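PDB 2V0X: lamina-associated polypeptide 2 isoforms alpha/zeta from Mus musculus, which forms a dimer through its C-terminal alpha-helical domain and belongs to the nuclear lamina, where it probably associates with A-type lamins and chromatin. Local coordinates for residues L35-S38 and I39-V43; I138-A141 and A142-N146. The protein carries 2 engineered substitutions. One frame throughout, in Å; residues are numbered along the deposited sequence.

Contact 1: L35-S38 and I39-V43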
ATOM      1  N   LEU B  35      17.335   4.889 -10.535  1.00 90.04           N
ATOM      2  CA  LEU B  35      15.996   4.957  -9.948  1.00 88.25           C
ATOM      3  C   LEU B  35      15.453   3.568  -9.578  1.00 86.75           C
ATOM      4  O   LEU B  35      15.014   3.346  -8.447  1.00 86.80           O
ATOM      5  CB  LEU B  35      15.047   5.664 -10.931  1.00 88.11           C
ATOM      6  CG  LEU B  35      13.616   6.093 -10.572  1.00 87.57           C
ATOM      7  CD1 LEU B  35      12.668   4.900 -10.532  1.00 88.49           C
ATOM      8  CD2 LEU B  35      13.604   6.870  -9.261  1.00 84.09           C
ATOM      9  N   HIS B  36      15.491   2.641 -10.533  1.00 83.05           N
ATOM     10  CA  HIS B  36      15.009   1.276 -10.318  1.00 80.92           C
ATOM     11  C   HIS B  36      15.836   0.603  -9.219  1.00 75.84           C
ATOM     12  O   HIS B  36      15.295  -0.067  -8.335  1.00 75.63           O
ATOM     13  CB  HIS B  36      15.102   0.475 -11.623  1.00 82.85           C
ATOM     14  CG  HIS B  36      14.332  -0.813 -11.607  1.00 85.29           C
ATOM     15  ND1 HIS B  36      12.959  -0.861 -11.487  1.00 86.21           N
ATOM     16  CD2 HIS B  36      14.743  -2.099 -11.725  1.00 85.88           C
ATOM     17  CE1 HIS B  36      12.556  -2.119 -11.533  1.00 86.05           C
ATOM     18  NE2 HIS B  36      13.620  -2.890 -11.677  1.00 86.03           N
ATOM     19  N   GLU B  37      17.146   0.816  -9.268  1.00 68.61           N
ATOM     20  CA  GLU B  37      18.064   0.256  -8.285  1.00 66.39           C
ATOM     21  C   GLU B  37      17.702   0.749  -6.882  1.00 64.70           C
ATOM     22  O   GLU B  37      17.714  -0.024  -5.921  1.00 66.78           O
ATOM     23  CB  GLU B  37      19.501   0.667  -8.630  1.00 70.09           C
ATOM     24  CG  GLU B  37      20.547   0.319  -7.576  1.00 95.49           C
ATOM     25  CD  GLU B  37      21.835   1.109  -7.753  1.00127.56           C
ATOM     26  OE1 GLU B  37      22.709   0.663  -8.526  1.00149.46           O
ATOM     27  OE2 GLU B  37      21.970   2.179  -7.118  1.00126.69           O
ATOM     28  N   SER B  38      17.380   2.034  -6.769  1.00 60.00           N
ATOM     29  CA  SER B  38      17.013   2.625  -5.487  1.00 54.65           C
ATOM     30  C   SER B  38      15.756   1.967  -4.918  1.00 49.17           C
ATOM     31  O   SER B  38      15.701   1.664  -3.725  1.00 48.92           O
ATOM     32  CB  SER B  38      16.799   4.132  -5.641  1.00 58.79           C
ATOM     33  OG  SER B  38      17.930   4.738  -6.242  1.00 66.71           O
ATOM     34  N   ILE B  39      14.764   1.742  -5.777  1.00 46.10           N
ATOM     35  CA  ILE B  39      13.514   1.101  -5.380  1.00 45.24           C
ATOM     36  C   ILE B  39      13.798  -0.317  -4.852  1.00 49.22           C
ATOM     37  O   ILE B  39      13.308  -0.696  -3.781  1.00 51.30           O
ATOM     38  CB  ILE B  39      12.506   1.074  -6.559  1.00 39.10           C
ATOM     39  CG1 ILE B  39      12.097   2.510  -6.912  1.00 29.19           C
ATOM     40  CG2 ILE B  39      11.271   0.256  -6.214  1.00 35.74           C
ATOM     41  CD1 ILE B  39      11.108   2.591  -8.040  1.00 39.49           C
ATOM     42  N   LEU B  40      14.636  -1.068  -5.566  1.00 49.48           N
ATOM     43  CA  LEU B  40      14.993  -2.424  -5.154  1.00 50.70           C
ATOM     44  C   LEU B  40      15.715  -2.442  -3.810  1.00 52.21           C
ATOM     45  O   LEU B  40      15.475  -3.329  -2.983  1.00 55.03           O
ATOM     46  CB  LEU B  40      15.866  -3.097  -6.211  1.00 52.00           C
ATOM     47  CG  LEU B  40      15.157  -3.932  -7.283  1.00 56.06           C
ATOM     48  CD1 LEU B  40      13.964  -3.182  -7.875  1.00 55.48           C
ATOM     49  CD2 LEU B  40      16.161  -4.313  -8.367  1.00 57.71           C
ATOM     50  N   LYS B  41      16.603  -1.473  -3.598  1.00 51.98           N
ATOM     51  CA  LYS B  41      17.346  -1.370  -2.347  1.00 53.55           C
ATOM     52  C   LYS B  41      16.399  -1.225  -1.160  1.00 53.11           C
ATOM     53  O   LYS B  41      16.513  -1.960  -0.181  1.00 55.08           O
ATOM     54  CB  LYS B  41      18.306  -0.174  -2.363  1.00 60.39           C
ATOM     55  CG  LYS B  41      19.578  -0.384  -3.158  1.00 76.51           C
ATOM     56  CD  LYS B  41      20.480   0.843  -3.060  1.00 89.75           C
ATOM     57  CE  LYS B  41      21.783   0.639  -3.820  1.00 93.27           C
ATOM     58  NZ  LYS B  41      22.561  -0.526  -3.310  1.00 82.96           N
ATOM     59  N   VAL B  42      15.485  -0.257  -1.235  1.00 48.73           N
ATOM     60  CA  VAL B  42      14.539  -0.043  -0.149  1.00 45.18           C
ATOM     61  C   VAL B  42      13.696  -1.289   0.144  1.00 43.57           C
ATOM     62  O   VAL B  42      13.568  -1.677   1.302  1.00 44.08           O
ATOM     63  CB  VAL B  42      13.663   1.245  -0.348  1.00 43.81           C
ATOM     64  CG1 VAL B  42      13.318   1.444  -1.789  1.00 43.96           C
ATOM     65  CG2 VAL B  42      12.391   1.172   0.486  1.00 43.51           C
ATOM     66  N   VAL B  43      13.167  -1.934  -0.893  1.00 40.76           N
ATOM     67  CA  VAL B  43      12.370  -3.139  -0.693  1.00 39.38           C
ATOM     68  C   VAL B  43      13.223  -4.210   0.009  1.00 43.12           C
ATOM     69  O   VAL B  43      12.813  -4.759   1.032  1.00 47.30           O
ATOM     70  CB  VAL B  43      11.795  -3.681  -2.037  1.00 36.86           C
ATOM     71  CG1 VAL B  43      11.082  -4.994  -1.826  1.00 37.07           C
ATOM     72  CG2 VAL B  43      10.827  -2.664  -2.654  1.00 35.26           C
TER
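His36 has CG anti to the backbone N (chi1 -166°), and Leu40, with a first torsion of -92°, brings CD1 over one face of its ring, displaced toward the rim. The setting is the first turns of the alpha-helix 35-46, where residues four apart face each other. Leu40 CD1 lies 4.0 Å from the centroid of the His36 ring, a CH-pi contact. NE2 of His36, the ring atom closest to Leu40 CD1 at 3.8 Å, is also hydrogen-bonded to Ser65 OG of the second subunit. The two partners together probably limit how the imidazole can turn. Leu40 packs on Glu67 of that subunit, so the pair belongs to the dimer interface.

One residue back, Leu35 CD1 touches Ile39 CD1 at 3.7 Å, the two side chains crossing at a slant. Leu35 rests on Phe174 of helix 152-196. Ile39 is buried and packs on Val177 of that helix and on Ala125 of the second subunit. The short helix thus packs against both its own chain and its partner.

On a more exposed side, Glu37 and Lys41 run side by side in the same direction. Their contact is made by the aliphatic part of the lysine: Glu37 OE2 is 3.6 Å from Lys41 CE. The charged atoms Glu37 OE2 and Lys41 NZ stay 4.7 Å apart, so any attraction is probably modest.

Four i to i+4 backbone bonds join these turns, from the N atoms of Ile39, Leu40, Lys41 and Val42 to the O atoms of Leu35, His36, Glu37 and Ser38. Ser38 OG turns back to Pro34 O. Ser38 O receives Val42 N at 3.2 Å, with an N-H...O angle of 171°.

Contact 2: I138-A141 and A142-N146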
ATOM      1  N   ILE B 138       1.602  25.278 -12.352  1.00 39.72           N
ATOM      2  CA  ILE B 138       2.143  25.173 -13.705  1.00 38.01           C
ATOM      3  C   ILE B 138       1.335  26.060 -14.648  1.00 37.53           C
ATOM      4  O   ILE B 138       1.909  26.812 -15.434  1.00 37.92           O
ATOM      5  CB  ILE B 138       2.135  23.713 -14.236  1.00 37.97           C
ATOM      6  CG1 ILE B 138       3.217  22.891 -13.528  1.00 34.80           C
ATOM      7  CG2 ILE B 138       2.367  23.686 -15.757  1.00 38.68           C
ATOM      8  CD1 ILE B 138       3.066  21.400 -13.708  1.00 36.15           C
ATOM      9  N   SER B 139       0.011  25.983 -14.561  1.00 35.85           N
ATOM     10  CA  SER B 139      -0.809  26.812 -15.418  1.00 38.49           C
ATOM     11  C   SER B 139      -0.614  28.291 -15.070  1.00 42.31           C
ATOM     12  O   SER B 139      -0.596  29.135 -15.960  1.00 46.25           O
ATOM     13  CB  SER B 139      -2.283  26.416 -15.324  1.00 38.97           C
ATOM     14  OG  SER B 139      -2.703  26.335 -13.979  1.00 48.83           O
ATOM     15  N   GLN B 140      -0.413  28.600 -13.789  1.00 42.73           N
ATOM     16  CA  GLN B 140      -0.214  29.995 -13.387  1.00 43.50           C
ATOM     17  C   GLN B 140       1.045  30.557 -14.043  1.00 43.67           C
ATOM     18  O   GLN B 140       1.051  31.692 -14.522  1.00 44.79           O
ATOM     19  CB  GLN B 140      -0.112  30.143 -11.871  1.00 46.22           C
ATOM     20  CG  GLN B 140      -0.329  31.581 -11.417  1.00 48.99           C
ATOM     21  CD  GLN B 140      -0.043  31.795  -9.948  1.00 48.89           C
ATOM     22  OE1 GLN B 140      -0.421  30.991  -9.099  1.00 46.34           O
ATOM     23  NE2 GLN B 140       0.632  32.893  -9.640  1.00 59.12           N
ATOM     24  N   ALA B 141       2.097  29.749 -14.072  1.00 42.91           N
ATOM     25  CA  ALA B 141       3.366  30.128 -14.675  1.00 42.54           C
ATOM     26  C   ALA B 141       3.190  30.281 -16.184  1.00 46.61           C
ATOM     27  O   ALA B 141       3.767  31.181 -16.806  1.00 47.09           O
ATOM     28  CB  ALA B 141       4.409  29.072 -14.383  1.00 41.26           C
ATOM     29  N   ALA B 142       2.399  29.380 -16.762  1.00 52.92           N
ATOM     30  CA  ALA B 142       2.108  29.387 -18.191  1.00 55.42           C
ATOM     31  C   ALA B 142       1.481  30.719 -18.587  1.00 58.39           C
ATOM     32  O   ALA B 142       1.939  31.367 -19.527  1.00 61.87           O
ATOM     33  CB  ALA B 142       1.164  28.237 -18.553  1.00 54.88           C
ATOM     34  N   GLN B 143       0.461  31.140 -17.841  1.00 58.48           N
ATOM     35  CA  GLN B 143      -0.231  32.397 -18.112  1.00 59.39           C
ATOM     36  C   GLN B 143       0.688  33.615 -18.021  1.00 61.08           C
ATOM     37  O   GLN B 143       0.574  34.547 -18.826  1.00 62.98           O
ATOM     38  CB  GLN B 143      -1.422  32.570 -17.172  1.00 60.27           C
ATOM     39  CG  GLN B 143      -2.442  31.450 -17.274  1.00 87.12           C
ATOM     40  CD  GLN B 143      -3.679  31.696 -16.435  1.00 94.48           C
ATOM     41  OE1 GLN B 143      -4.072  32.842 -16.207  1.00 94.44           O
ATOM     42  NE2 GLN B 143      -4.312  30.620 -15.984  1.00 90.14           N
ATOM     43  N   ILE B 144       1.611  33.594 -17.062  1.00 60.50           N
ATOM     44  CA  ILE B 144       2.554  34.691 -16.870  1.00 60.74           C
ATOM     45  C   ILE B 144       3.439  34.870 -18.099  1.00 65.25           C
ATOM     46  O   ILE B 144       3.481  35.955 -18.683  1.00 67.39           O
ATOM     47  CB  ILE B 144       3.419  34.467 -15.601  1.00 58.06           C
ATOM     48  CG1 ILE B 144       2.539  34.571 -14.359  1.00 52.45           C
ATOM     49  CG2 ILE B 144       4.556  35.486 -15.521  1.00 56.52           C
ATOM     50  CD1 ILE B 144       3.186  34.040 -13.095  1.00 51.43           C
ATOM     51  N   ILE B 145       4.100  33.795 -18.521  1.00 70.51           N
ATOM     52  CA  ILE B 145       4.984  33.845 -19.688  1.00 74.28           C
ATOM     53  C   ILE B 145       4.220  33.938 -21.009  1.00 76.31           C
ATOM     54  O   ILE B 145       4.802  34.210 -22.060  1.00 77.66           O
ATOM     55  CB  ILE B 145       5.952  32.644 -19.716  1.00 76.05           C
ATOM     56  CG1 ILE B 145       5.179  31.327 -19.705  1.00 82.05           C
ATOM     57  CG2 ILE B 145       6.881  32.711 -18.523  1.00 77.87           C
ATOM     58  CD1 ILE B 145       6.062  30.093 -19.726  1.00 85.78           C
ATOM     59  N   ASN B 146       2.914  33.704 -20.934  1.00 77.90           N
ATOM     60  CA  ASN B 146       2.019  33.769 -22.083  1.00 81.63           C
ATOM     61  C   ASN B 146       1.565  35.217 -22.300  1.00 88.04           C
ATOM     62  O   ASN B 146       1.373  35.649 -23.435  1.00 88.66           O
ATOM     63  CB  ASN B 146       0.823  32.840 -21.836  1.00 84.55           C
ATOM     64  CG  ASN B 146      -0.347  33.114 -22.750  1.00 93.10           C
ATOM     65  OD1 ASN B 146      -0.545  32.421 -23.746  1.00 94.97           O
ATOM     66  ND2 ASN B 146      -1.179  34.074 -22.371  1.00 96.61           N
TER
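Ile145 and Ala141 meet where the long helix 100-146 approaches its end. The Ile145 N-H points almost straight at Ala141 O, at 3.1 Å and an N-H...O angle of 175°. Ile145 CG1 also lies 3.2 Å from Ala141 O. Its first torsion of 57° places CG1 between the backbone N and the carbonyl carbon, which folds the branch back over the preceding turn.

Ile144 treats Gln140 in a similar way. Its N bonds to Gln140 O at 3.2 Å, less straight at 151°, and its CG1 lies 3.2 Å from Gln140 O. CD1 of Ile144 continues alongside the same carbonyl, at 3.5 Å from Gln140 O. Gln143 bonds through its N to Ser139 O, and its CG lies against that oxygen at 3.2 Å. Ala142 N completes the set on Ile138 O. Backbone hydrogen bonds carry the contact, with aliphatic carbons of Gln143, Ile144 and Ile145 close to the same carbonyl oxygens.

Further out, Ser139 OG turns back to Ala136 O and Gln135 O, which satisfies the hydroxyl within its own helix. Ser147, just past the helix end, hydrogen-bonds through OG to Gln143 O. The bonds of Asn146 N to Ala142 O and Gln143 O are weak.

Ala141 and Gln140 lean on Ile158 of the antiparallel helix 152-196, with Ile144 on Gln154 and Ile145 on Ala155. The second subunit supplies Thr162 beside Ile138, Leu9 beside Ala142 and His7 beside Gln143. Ile145 packs on its counterpart Ile145 of the second subunit, so this end of the helical hairpin is also part of the dimer contact.

In the fold
Contacts 1 and 2 are local contacts on different helices and do not touch. Their centres are about 35 Å apart and their nearest atoms about 18 Å. The centre of contact 1 lies about 15 Å from the centre of the chain, on the short helix 35-46. The centre of contact 2 lies about 37 Å from the centre of the chain, at the end of the long helix 100-146. Helix 152-196 links them: Phe174, Val177 and Arg178 meet contact 1, while Gln154, Ala155 and Ile158 meet contact 2. Both contacts also reach the second subunit. They thus mark two separate places along the dimer where helix surfaces serve the subunit interface.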